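Local coordinates for protein glycerate kinase, putative (Thermotoga maritima, PDB 2B8N) that catalyses the ATP-dependent phosphorylation of D-glycerate to 2-phosphoglycerate, a step in the breakdown of serine by way of 3-hydroxypyruvate, at residues Val27-Ser30 and Ile31-Val34; Pro36-Ala39 and Val40-Leu44; Met64-Ala67 and Ala68-Leu72; Gly147-Leu150 and Glu151-Gln154; Val198-Val202 and Leu203-Leu207. All coordinates share one frame; numbering follows the deposited sequence.

Contact 1: Val27-Ser30 and Ile31-Val34; sequences VKKS and IEAV
V27 meets I31 one helical turn further on, both through the backbone and through the side chain. The carbonyl O of V27 accepts the N-H of I31 at 3.2 Å. The outermost methyls, V27 CG1 and I31 CD1, only just touch at 4.4 Å. Next along, K28 gives its carbonyl O to E32 N in a long, weak bond of 3.4 Å, and its exposed side chain passes T413 in a loop. This is the closing part of helix 17-32, an i to i+4 pattern that gives way to a tighter turn. Its buried side, with V27 leaning on C358, A360 and I425, packs against strands 355-361 and 422-428 of the mixed sheet. K29 is on the outer side, next to E32. The two side chains run alongside each other in the same direction, and K29 bends about its CB-CG bond (chi2 -83°), which lays CD 3.6 Å from E32 OE1. The charges themselves are less close: K29 NZ to E32 OE1 is a long salt bridge of 3.8 Å, probably loose in so exposed a place. S30, by contrast, is buried beneath helix 263-276, its OG bonded back to the carbonyl O of I26. Its own carbonyl O takes the N-H of A33 at 3.3 Å, the donor standing above the carbonyl plane at an i to i+3 spacing.

Contact 2: Pro36-Ala39 and Val40-Leu44; sequences PDRA and VKETL
Two i to i+4 salt bridges mark the short helix 36-41 and the turn after it, which follow helix 17-32 in the chain: D37 with K41, and R38 with E42. The extended K41 chain passes over the carbonyl O of D37, and its ammonium is shared unequally by the two carboxylate oxygens. K41 NZ gives a bond of 3.0 Å to the syn lone pair of D37 OD2 and a weaker one of 3.3 Å to D37 OD1. R38 reaches E42 differently. CG stands opposite the backbone N (chi1 169°) and the chain stays extended to NE, which gives a weak bond of 3.0 Å to E42 OE2 at an angle of 123°; the guanidinium and carboxylate planes are turned 47° apart. R38 NH2 has a stronger mate in E269. Where the helical pattern frays, T43 OG1 donates to the carbonyl O of A39 at 3.1 Å, nearly along the C=O axis. V40 O is gripped twice, by T43 N and L44 N. The helix is wedged between elements of the parallel-sheet domain: A39, V40 and T43 rest on I260 of strand 255-261, whereas P36, D37 and K41 face helix 61-72, from which E70 supplies a second carboxylate to K41.

Contact 3: Met64-Ala67 and Ala68-Leu72; sequences MAKA and AYEVL
K66 and E70, one turn apart on helix 61-72, cross obliquely above the backbone that joins them. The lysine leaves the helix with CG opposite its backbone N (chi1 178°), stays extended to CE, and then folds at the last bond (chi4 -68°), turning NZ back onto the glutamate. K66 NZ thus donates to E70 OE2 at 2.8 Å, approaching from the syn side but 32° out of the carboxylate plane. E70 CG lies 3.4 Å from the carbonyl O of K66, and the other carboxylate oxygen, OE1, is taken by K41 of helix 36-41, so two lysines probably hold this carboxylate ionised and fixed in rotation. An alanine in place of K66 removes the bond to OE2, and would probably leave the E70 carboxylate leaning on K41 and freer to turn. Y69 leaves on a different side of the helix, its CB 3.5 Å from K66 O and its ring meeting that of F95 steeply. Small residues line the inner sides: A65 and A68 sit on L54 of strand 52-57, and A67 packs on V40 of helix 36-41. Such an amphipathic helix is the connecting element of a beta-alpha-beta crossover, here between the parallel strands 52-57 and 76-84.

Contact 4: Gly147-Leu150 and Glu151-Gln154; sequences GVSL and EEIQ
E152 reaches back along S149, the residue that caps helix 150-162. From its root outward, E152 CB lies 3.4 Å from S149 O, and E152 CG passes 3.6 Å from S149 OG. CG sits beside the backbone N (chi1 -83°) and the chain then runs extended, which brings the carboxylate back level with the start of the helix. There OE1 accepts the N-H of S149 at 2.8 Å, nearly straight at 163° and coming almost in line with the C-O bond of OE1, while OE2 is held by S237 OG. The exchange is mutual: S149 OG takes the N-H of E152 at 2.9 Å. Each residue thus covers a backbone N-H with its side chain, the definition of a capping box, and two distinct partners fix the rotation of the carboxylate. On the flank, V148 CG1 meets I153 CD1 at 4.0 Å, the two side chains crossing at about a right angle; this residue before the N-cap touching the fourth one after it makes a hydrophobic staple. Further into the helix, Q154 N bonds to L150 O at 2.8 Å. Around this helix start, V148 and E152 pack on V240 of helix 238-244, L150 reaches the loop residue P105, and I153 turns to P144 and L177, also in loops.

Contact 5: Val198-Val202 and Leu203-Leu207; sequences VLSDV and LGDRL
S200 and D205 are brought together by their first torsions: S200 OG stands opposite its own backbone N (chi1 164°), and D205 CG is turned beside its N (chi1 -44°), which turns the two groups toward each other. S200 OG then donates to D205 OD1 at 2.8 Å, meeting the oxygen on its anti side and 19° out of the carboxylate plane. The same hydroxyl accepts the N-H of V202 at 3.2 Å, an ST turn, so one oxygen, just past the strand, joins the backbone of V202 and the side chain of D205. The chain reverses in a type II beta turn from V202 to D205, closed by D205 N on V202 O at 2.9 Å; G204 occupies its third position with a positive phi that suits a residue lacking a side chain. An alanine at S200 would probably leave D205 OD1 and the N-H of V202 without this shared partner, freeing the aspartate to turn on the bond that OD2 accepts from N262. Across the base of the loop, V198 CG2 and L207 CD2 draw near at 4.4 Å, and V202 CG1 lies 4.1 Å from R206 N. The polar end of R206 is held by D208. The loop leaves the end of strand 193-199, which lies between 128-133 and 255-261 in the parallel sheet; V198 and L207 both lean on I257 of the latter strand.

How the contacts relate
Contacts 1, 2 and 3 are turn-to-turn contacts on three helices, i to i+4 in the salt bridges of 2 and 3, and contacts 2 and 3 are knit together across helices 36-41 and 61-72, their centres about 9 Å apart. Contact 1, the most buried, relies on backbone bonds and apolar packing, with its one ion pair long; contacts 2 and 3, only partly buried, use shorter salt bridges, one of them weak in geometry. L199 of contact 5 packs against contacts 1, 2 and 3, near the centre of the chain, yet its turn is closed by a backbone bond and braced by a hydroxyl on a carboxylate. Contact 4 is remote, and there side chains serve backbone N-H groups at a helix start.

Contact 1: Val27-Ser30 and Ile31-Val34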
loop_
_atom_site.group_PDB
_atom_site.type_symbol
_atom_site.label_atom_id
_atom_site.label_comp_id
_atom_site.label_asym_id
_atom_site.label_seq_id
_atom_site.Cartn_x
_atom_site.Cartn_y
_atom_site.Cartn_z
ATOM N N VAL A 27 13.351 -0.128 -12.274
ATOM C CA VAL A 27 12.370 -0.613 -11.312
ATOM C C VAL A 27 12.944 -0.601 -9.906
ATOM O O VAL A 27 12.304 -0.054 -9.027
ATOM C CB VAL A 27 11.823 -1.998 -11.703
ATOM C CG1 VAL A 27 10.973 -2.581 -10.597
ATOM C CG2 VAL A 27 11.009 -1.892 -13.018
ATOM N N LYS A 28 14.154 -1.131 -9.694
ATOM C CA LYS A 28 14.755 -1.147 -8.336
ATOM C C LYS A 28 14.961 0.267 -7.762
ATOM O O LYS A 28 14.540 0.557 -6.646
ATOM C CB LYS A 28 16.083 -1.930 -8.293
ATOM C CG LYS A 28 15.930 -3.452 -8.057
ATOM C CD LYS A 28 17.311 -4.152 -7.855
ATOM C CE LYS A 28 17.222 -5.688 -7.643
ATOM N NZ LYS A 28 16.371 -6.443 -8.645
ATOM N N LYS A 29 15.591 1.142 -8.534
ATOM C CA LYS A 29 15.818 2.519 -8.121
ATOM C C LYS A 29 14.525 3.335 -8.001
ATOM O O LYS A 29 14.464 4.251 -7.184
ATOM C CB LYS A 29 16.764 3.214 -9.107
ATOM C CG LYS A 29 18.185 2.712 -9.075
ATOM C CD LYS A 29 18.977 3.372 -7.950
ATOM C CE LYS A 29 20.329 2.676 -7.708
ATOM N NZ LYS A 29 21.119 3.302 -6.591
ATOM N N SER A 30 13.498 3.025 -8.801
ATOM C CA SER A 30 12.247 3.769 -8.708
ATOM C C SER A 30 11.569 3.540 -7.363
ATOM O O SER A 30 11.052 4.488 -6.765
ATOM C CB SER A 30 11.304 3.398 -9.838
ATOM O OG SER A 30 11.883 3.755 -11.078
ATOM N N ILE A 31 11.592 2.288 -6.890
ATOM C CA ILE A 31 10.984 1.899 -5.598
ATOM C C ILE A 31 11.674 2.519 -4.375
ATOM O O ILE A 31 11.001 2.878 -3.393
ATOM C CB ILE A 31 10.976 0.366 -5.423
ATOM C CG1 ILE A 31 9.987 -0.276 -6.374
ATOM C CG2 ILE A 31 10.580 -0.041 -4.004
ATOM C CD1 ILE A 31 10.114 -1.787 -6.396
ATOM N N GLU A 32 13.007 2.616 -4.434
ATOM C CA GLU A 32 13.817 3.331 -3.429
ATOM C C GLU A 32 13.316 4.730 -3.108
ATOM O O GLU A 32 13.533 5.223 -2.011
ATOM C CB GLU A 32 15.261 3.476 -3.918
ATOM C CG GLU A 32 16.054 2.201 -3.859
ATOM C CD GLU A 32 17.493 2.369 -4.302
ATOM O OE1 GLU A 32 17.963 3.521 -4.489
ATOM O OE2 GLU A 32 18.165 1.326 -4.459
ATOM N N ALA A 33 12.688 5.376 -4.091
ATOM C CA ALA A 33 12.102 6.709 -3.920
ATOM C C ALA A 33 10.968 6.742 -2.900
ATOM O O ALA A 33 10.626 7.812 -2.388
ATOM C CB ALA A 33 11.612 7.234 -5.254
ATOM N N VAL A 34 10.375 5.584 -2.620
ATOM C CA VAL A 34 9.373 5.477 -1.565
ATOM C C VAL A 34 9.794 4.568 -0.391
ATOM O O VAL A 34 8.926 4.071 0.335
ATOM C CB VAL A 34 7.988 5.027 -2.149
ATOM C CG1 VAL A 34 7.465 6.073 -3.112
ATOM C CG2 VAL A 34 8.075 3.647 -2.838
#

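Contact 2: Pro36-Ala39 and Val40-Leu44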
loop_
_atom_site.group_PDB
_atom_site.type_symbol
_atom_site.label_atom_id
_atom_site.label_comp_id
_atom_site.label_asym_id
_atom_site.label_seq_id
_atom_site.Cartn_x
_atom_site.Cartn_y
_atom_site.Cartn_z
ATOM N N PRO A 36 10.907 4.136 3.309
ATOM C CA PRO A 36 10.561 5.049 4.413
ATOM C C PRO A 36 11.623 6.135 4.713
ATOM O O PRO A 36 11.258 7.302 4.872
ATOM C CB PRO A 36 10.380 4.101 5.617
ATOM C CG PRO A 36 10.128 2.726 5.008
ATOM C CD PRO A 36 10.841 2.711 3.698
ATOM N N ASP A 37 12.904 5.749 4.773
ATOM C CA ASP A 37 13.982 6.670 5.153
ATOM C C ASP A 37 14.017 7.882 4.214
ATOM O O ASP A 37 13.968 9.033 4.652
ATOM C CB ASP A 37 15.356 5.961 5.156
ATOM C CG ASP A 37 16.461 6.796 5.847
ATOM O OD1 ASP A 37 16.457 6.903 7.106
ATOM O OD2 ASP A 37 17.340 7.332 5.133
ATOM N N ARG A 38 14.087 7.614 2.923
ATOM C CA ARG A 38 14.184 8.664 1.961
ATOM C C ARG A 38 12.868 9.484 1.897
ATOM O O ARG A 38 12.909 10.710 1.719
ATOM C CB ARG A 38 14.589 8.066 0.604
ATOM C CG ARG A 38 14.466 9.031 -0.572
ATOM C CD ARG A 38 15.414 8.721 -1.713
ATOM N NE ARG A 38 14.901 9.306 -2.949
ATOM C CZ ARG A 38 15.236 8.903 -4.169
ATOM N NH1 ARG A 38 16.103 7.915 -4.342
ATOM N NH2 ARG A 38 14.705 9.487 -5.227
ATOM N N ALA A 39 11.712 8.835 2.045
ATOM C CA ALA A 39 10.424 9.556 1.903
ATOM C C ALA A 39 10.241 10.613 2.978
ATOM O O ALA A 39 9.749 11.730 2.713
ATOM C CB ALA A 39 9.243 8.579 1.929
ATOM N N VAL A 40 10.630 10.228 4.188
ATOM C CA VAL A 40 10.566 11.098 5.352
ATOM C C VAL A 40 11.566 12.248 5.215
ATOM O O VAL A 40 11.201 13.420 5.305
ATOM C CB VAL A 40 10.847 10.291 6.647
ATOM C CG1 VAL A 40 11.049 11.210 7.845
ATOM C CG2 VAL A 40 9.694 9.337 6.915
ATOM N N LYS A 41 12.824 11.906 4.997
ATOM C CA LYS A 41 13.896 12.912 4.947
ATOM C C LYS A 41 13.696 13.960 3.836
ATOM O O LYS A 41 14.100 15.114 3.994
ATOM C CB LYS A 41 15.273 12.229 4.807
ATOM C CG LYS A 41 15.865 11.718 6.127
ATOM C CD LYS A 41 16.944 10.668 5.889
ATOM C CE LYS A 41 17.664 10.243 7.194
ATOM N NZ LYS A 41 18.747 9.219 6.956
ATOM N N GLU A 42 13.066 13.566 2.730
ATOM C CA GLU A 42 12.762 14.509 1.642
ATOM C C GLU A 42 11.549 15.406 1.917
ATOM O O GLU A 42 11.339 16.359 1.181
ATOM C CB GLU A 42 12.578 13.766 0.319
ATOM C CG GLU A 42 13.871 13.167 -0.180
ATOM C CD GLU A 42 13.763 12.524 -1.548
ATOM O OE1 GLU A 42 12.630 12.401 -2.080
ATOM O OE2 GLU A 42 14.825 12.137 -2.087
ATOM N N THR A 43 10.779 15.109 2.972
ATOM C CA THR A 43 9.607 15.905 3.359
ATOM C C THR A 43 9.719 16.625 4.721
ATOM O O THR A 43 9.525 17.851 4.809
ATOM C CB THR A 43 8.368 15.012 3.437
ATOM O OG1 THR A 43 8.172 14.341 2.187
ATOM C CG2 THR A 43 7.135 15.843 3.778
ATOM N N LEU A 44 10.017 15.860 5.770
ATOM C CA LEU A 44 9.931 16.344 7.160
ATOM C C LEU A 44 10.721 17.637 7.440
ATOM O O LEU A 44 10.223 18.523 8.131
ATOM C CB LEU A 44 10.384 15.235 8.125
ATOM C CG LEU A 44 10.367 15.518 9.619
ATOM C CD1 LEU A 44 9.044 16.130 10.034
ATOM C CD2 LEU A 44 10.623 14.232 10.386
#

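Contact 3: Met64-Ala67 and Ala68-Leu72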
loop_
_atom_site.group_PDB
_atom_site.type_symbol
_atom_site.label_atom_id
_atom_site.label_comp_id
_atom_site.label_asym_id
_atom_site.label_seq_id
_atom_site.Cartn_x
_atom_site.Cartn_y
_atom_site.Cartn_z
HETATM N N MSE A 64 10.314 4.511 9.426
HETATM C CA MSE A 64 9.828 5.887 9.368
HETATM C C MSE A 64 10.156 6.629 10.677
HETATM O O MSE A 64 10.552 7.798 10.638
HETATM C CB MSE A 64 8.332 5.917 9.111
HETATM C CG MSE A 64 7.911 5.400 7.758
HETATM SE SE MSE A 64 5.973 5.620 7.477
HETATM C CE MSE A 64 5.782 7.580 7.371
ATOM N N ALA A 65 10.002 5.958 11.823
ATOM C CA ALA A 65 10.332 6.577 13.107
ATOM C C ALA A 65 11.832 6.878 13.175
ATOM O O ALA A 65 12.226 7.995 13.458
ATOM C CB ALA A 65 9.924 5.685 14.269
ATOM N N LYS A 66 12.666 5.882 12.890
ATOM C CA LYS A 66 14.105 6.087 12.877
ATOM C C LYS A 66 14.540 7.277 12.010
ATOM O O LYS A 66 15.433 8.027 12.406
ATOM C CB LYS A 66 14.828 4.844 12.379
ATOM C CG LYS A 66 16.340 5.023 12.291
ATOM C CD LYS A 66 17.039 3.710 12.019
ATOM C CE LYS A 66 18.504 3.940 11.662
ATOM N NZ LYS A 66 18.623 4.615 10.344
ATOM N N ALA A 67 13.944 7.428 10.825
ATOM C CA ALA A 67 14.297 8.543 9.935
ATOM C C ALA A 67 13.879 9.921 10.491
ATOM O O ALA A 67 14.598 10.893 10.340
ATOM C CB ALA A 67 13.721 8.316 8.536
ATOM N N ALA A 68 12.730 9.987 11.154
ATOM C CA ALA A 68 12.253 11.204 11.819
ATOM C C ALA A 68 13.140 11.607 12.995
ATOM O O ALA A 68 13.395 12.786 13.220
ATOM C CB ALA A 68 10.841 10.992 12.308
ATOM N N TYR A 69 13.589 10.620 13.755
ATOM C CA TYR A 69 14.491 10.872 14.858
ATOM C C TYR A 69 15.756 11.556 14.358
ATOM O O TYR A 69 16.225 12.553 14.934
ATOM C CB TYR A 69 14.846 9.558 15.541
ATOM C CG TYR A 69 15.758 9.724 16.707
ATOM C CD1 TYR A 69 15.411 10.547 17.767
ATOM C CD2 TYR A 69 16.975 9.064 16.755
ATOM C CE1 TYR A 69 16.257 10.703 18.850
ATOM C CE2 TYR A 69 17.813 9.205 17.821
ATOM C CZ TYR A 69 17.455 10.023 18.858
ATOM O OH TYR A 69 18.301 10.150 19.918
ATOM N N GLU A 70 16.290 11.018 13.263
ATOM C CA GLU A 70 17.513 11.550 12.656
ATOM C C GLU A 70 17.319 12.969 12.125
ATOM O O GLU A 70 18.237 13.775 12.203
ATOM C CB GLU A 70 18.027 10.625 11.547
ATOM C CG GLU A 70 18.554 9.291 12.074
ATOM C CD GLU A 70 18.944 8.309 10.986
ATOM O OE1 GLU A 70 18.896 8.678 9.790
ATOM O OE2 GLU A 70 19.294 7.161 11.343
ATOM N N VAL A 71 16.142 13.271 11.579
ATOM C CA VAL A 71 15.827 14.650 11.213
ATOM C C VAL A 71 15.684 15.578 12.457
ATOM O O VAL A 71 16.245 16.662 12.471
ATOM C CB VAL A 71 14.544 14.759 10.330
ATOM C CG1 VAL A 71 14.145 16.235 10.147
ATOM C CG2 VAL A 71 14.742 14.064 8.965
ATOM N N LEU A 72 14.942 15.155 13.487
ATOM C CA LEU A 72 14.535 16.067 14.564
ATOM C C LEU A 72 15.333 15.972 15.857
ATOM O O LEU A 72 15.512 16.977 16.515
ATOM C CB LEU A 72 13.068 15.865 14.897
ATOM C CG LEU A 72 12.095 16.288 13.793
ATOM C CD1 LEU A 72 10.753 15.783 14.219
ATOM C CD2 LEU A 72 12.071 17.786 13.533
#

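Contact 4: Gly147-Leu150 and Glu151-Gln154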
loop_
_atom_site.group_PDB
_atom_site.type_symbol
_atom_site.label_atom_id
_atom_site.label_comp_id
_atom_site.label_asym_id
_atom_site.label_seq_id
_atom_site.Cartn_x
_atom_site.Cartn_y
_atom_site.Cartn_z
ATOM N N GLY A 147 -17.630 -0.753 26.587
ATOM C CA GLY A 147 -18.778 -1.645 26.491
ATOM C C GLY A 147 -18.923 -2.374 25.166
ATOM O O GLY A 147 -19.922 -3.060 24.944
ATOM N N VAL A 148 -17.948 -2.219 24.275
ATOM C CA VAL A 148 -17.897 -2.994 23.036
ATOM C C VAL A 148 -16.632 -3.839 23.112
ATOM O O VAL A 148 -15.588 -3.360 23.556
ATOM C CB VAL A 148 -17.901 -2.093 21.779
ATOM C CG1 VAL A 148 -17.787 -2.935 20.489
ATOM C CG2 VAL A 148 -19.139 -1.283 21.734
ATOM N N SER A 149 -16.721 -5.104 22.727
ATOM C CA SER A 149 -15.558 -5.987 22.797
ATOM C C SER A 149 -14.849 -6.087 21.435
ATOM O O SER A 149 -15.468 -5.989 20.364
ATOM C CB SER A 149 -15.956 -7.390 23.250
ATOM O OG SER A 149 -16.202 -8.234 22.126
ATOM N N LEU A 150 -13.549 -6.302 21.494
ATOM C CA LEU A 150 -12.768 -6.609 20.308
ATOM C C LEU A 150 -13.394 -7.753 19.505
ATOM O O LEU A 150 -13.433 -7.691 18.283
ATOM C CB LEU A 150 -11.363 -7.000 20.746
ATOM C CG LEU A 150 -10.270 -7.113 19.696
ATOM C CD1 LEU A 150 -9.768 -5.751 19.293
ATOM C CD2 LEU A 150 -9.125 -7.970 20.280
ATOM N N GLU A 151 -13.887 -8.781 20.202
ATOM C CA GLU A 151 -14.448 -9.971 19.563
ATOM C C GLU A 151 -15.630 -9.590 18.725
ATOM O O GLU A 151 -15.804 -10.126 17.635
ATOM C CB GLU A 151 -14.896 -11.019 20.593
ATOM C CG GLU A 151 -13.768 -11.816 21.207
ATOM C CD GLU A 151 -12.629 -10.932 21.719
ATOM O OE1 GLU A 151 -12.919 -9.958 22.461
ATOM O OE2 GLU A 151 -11.448 -11.206 21.366
ATOM N N GLU A 152 -16.460 -8.697 19.270
ATOM C CA GLU A 152 -17.665 -8.213 18.591
ATOM C C GLU A 152 -17.266 -7.494 17.305
ATOM O O GLU A 152 -17.909 -7.646 16.245
ATOM C CB GLU A 152 -18.454 -7.247 19.489
ATOM C CG GLU A 152 -19.366 -7.911 20.482
ATOM C CD GLU A 152 -19.953 -6.938 21.498
ATOM O OE1 GLU A 152 -19.155 -6.339 22.248
ATOM O OE2 GLU A 152 -21.202 -6.794 21.567
ATOM N N ILE A 153 -16.208 -6.696 17.406
ATOM C CA ILE A 153 -15.674 -6.015 16.238
ATOM C C ILE A 153 -15.155 -7.048 15.213
ATOM O O ILE A 153 -15.617 -7.048 14.074
ATOM C CB ILE A 153 -14.675 -4.915 16.653
ATOM C CG1 ILE A 153 -15.461 -3.691 17.121
ATOM C CG2 ILE A 153 -13.776 -4.520 15.512
ATOM C CD1 ILE A 153 -14.665 -2.772 18.005
ATOM N N GLN A 154 -14.252 -7.942 15.620
ATOM C CA GLN A 154 -13.801 -9.042 14.746
ATOM C C GLN A 154 -15.023 -9.693 14.043
ATOM O O GLN A 154 -15.092 -9.762 12.814
ATOM C CB GLN A 154 -12.998 -10.092 15.558
ATOM C CG GLN A 154 -11.556 -9.652 16.005
ATOM C CD GLN A 154 -10.915 -10.528 17.144
ATOM O OE1 GLN A 154 -10.401 -9.996 18.141
ATOM N NE2 GLN A 154 -10.952 -11.862 16.984
#

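Contact 5: Val198-Val202 and Leu203-Leu207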
loop_
_atom_site.group_PDB
_atom_site.type_symbol
_atom_site.label_atom_id
_atom_site.label_comp_id
_atom_site.label_asym_id
_atom_site.label_seq_id
_atom_site.Cartn_x
_atom_site.Cartn_y
_atom_site.Cartn_z
ATOM N N VAL A 198 2.032 10.104 5.491
ATOM C CA VAL A 198 1.366 8.898 5.083
ATOM C C VAL A 198 2.103 8.228 3.931
ATOM O O VAL A 198 2.473 8.849 2.925
ATOM C CB VAL A 198 -0.074 9.203 4.669
ATOM C CG1 VAL A 198 -0.799 7.924 4.275
ATOM C CG2 VAL A 198 -0.799 9.892 5.794
ATOM N N LEU A 199 2.298 6.929 4.087
ATOM C CA LEU A 199 2.897 6.099 3.055
ATOM C C LEU A 199 1.779 5.183 2.585
ATOM O O LEU A 199 1.470 4.210 3.254
ATOM C CB LEU A 199 4.064 5.329 3.679
ATOM C CG LEU A 199 5.032 4.563 2.801
ATOM C CD1 LEU A 199 5.058 5.081 1.385
ATOM C CD2 LEU A 199 6.406 4.676 3.425
ATOM N N SER A 200 1.157 5.519 1.456
ATOM C CA SER A 200 -0.114 4.927 1.063
ATOM C C SER A 200 -0.046 3.649 0.231
ATOM O O SER A 200 0.511 3.617 -0.887
ATOM C CB SER A 200 -0.949 5.947 0.296
ATOM O OG SER A 200 -1.998 5.292 -0.395
ATOM N N ASP A 201 -0.686 2.613 0.770
ATOM C CA ASP A 201 -0.866 1.345 0.077
ATOM C C ASP A 201 -2.293 1.206 -0.496
ATOM O O ASP A 201 -2.649 0.135 -1.017
ATOM C CB ASP A 201 -0.513 0.193 1.032
ATOM C CG ASP A 201 -1.509 0.030 2.167
ATOM O OD1 ASP A 201 -2.307 0.948 2.395
ATOM O OD2 ASP A 201 -1.509 -1.029 2.829
ATOM N N VAL A 202 -3.084 2.288 -0.412
ATOM C CA VAL A 202 -4.466 2.329 -0.926
ATOM C C VAL A 202 -4.518 3.057 -2.265
ATOM O O VAL A 202 -4.052 4.189 -2.402
ATOM C CB VAL A 202 -5.463 3.032 0.046
ATOM C CG1 VAL A 202 -6.847 3.157 -0.592
ATOM C CG2 VAL A 202 -5.584 2.268 1.346
ATOM N N LEU A 203 -5.106 2.403 -3.258
ATOM C CA LEU A 203 -5.185 2.986 -4.598
ATOM C C LEU A 203 -6.065 4.242 -4.579
ATOM O O LEU A 203 -7.213 4.205 -4.131
ATOM C CB LEU A 203 -5.745 1.967 -5.585
ATOM C CG LEU A 203 -5.516 2.259 -7.059
ATOM C CD1 LEU A 203 -4.039 2.164 -7.385
ATOM C CD2 LEU A 203 -6.336 1.302 -7.912
ATOM N N GLY A 204 -5.515 5.357 -5.040
ATOM C CA GLY A 204 -6.255 6.614 -5.002
ATOM C C GLY A 204 -6.097 7.328 -3.679
ATOM O O GLY A 204 -6.735 8.345 -3.431
ATOM N N ASP A 205 -5.240 6.781 -2.825
ATOM C CA ASP A 205 -4.793 7.444 -1.600
ATOM C C ASP A 205 -5.955 8.079 -0.850
ATOM O O ASP A 205 -5.895 9.229 -0.464
ATOM C CB ASP A 205 -3.685 8.500 -1.868
ATOM C CG ASP A 205 -2.585 8.017 -2.848
ATOM O OD1 ASP A 205 -2.067 6.867 -2.730
ATOM O OD2 ASP A 205 -2.217 8.835 -3.730
ATOM N N ARG A 206 -6.996 7.301 -0.615
ATOM C CA ARG A 206 -8.202 7.804 0.010
ATOM C C ARG A 206 -7.987 7.857 1.515
ATOM O O ARG A 206 -7.923 6.816 2.172
ATOM C CB ARG A 206 -9.349 6.851 -0.302
ATOM C CG ARG A 206 -9.918 6.930 -1.714
ATOM C CD ARG A 206 -11.213 7.741 -1.697
ATOM N NE ARG A 206 -12.284 7.045 -0.992
ATOM C CZ ARG A 206 -13.562 7.421 -0.984
ATOM N NH1 ARG A 206 -13.952 8.513 -1.642
ATOM N NH2 ARG A 206 -14.464 6.689 -0.318
ATOM N N LEU A 207 -7.879 9.062 2.066
ATOM C CA LEU A 207 -7.536 9.234 3.483
ATOM C C LEU A 207 -8.676 8.877 4.437
ATOM O O LEU A 207 -8.460 8.728 5.617
ATOM C CB LEU A 207 -7.054 10.668 3.744
ATOM C CG LEU A 207 -5.808 11.096 2.950
ATOM C CD1 LEU A 207 -5.720 12.609 2.876
ATOM C CD2 LEU A 207 -4.561 10.504 3.569
#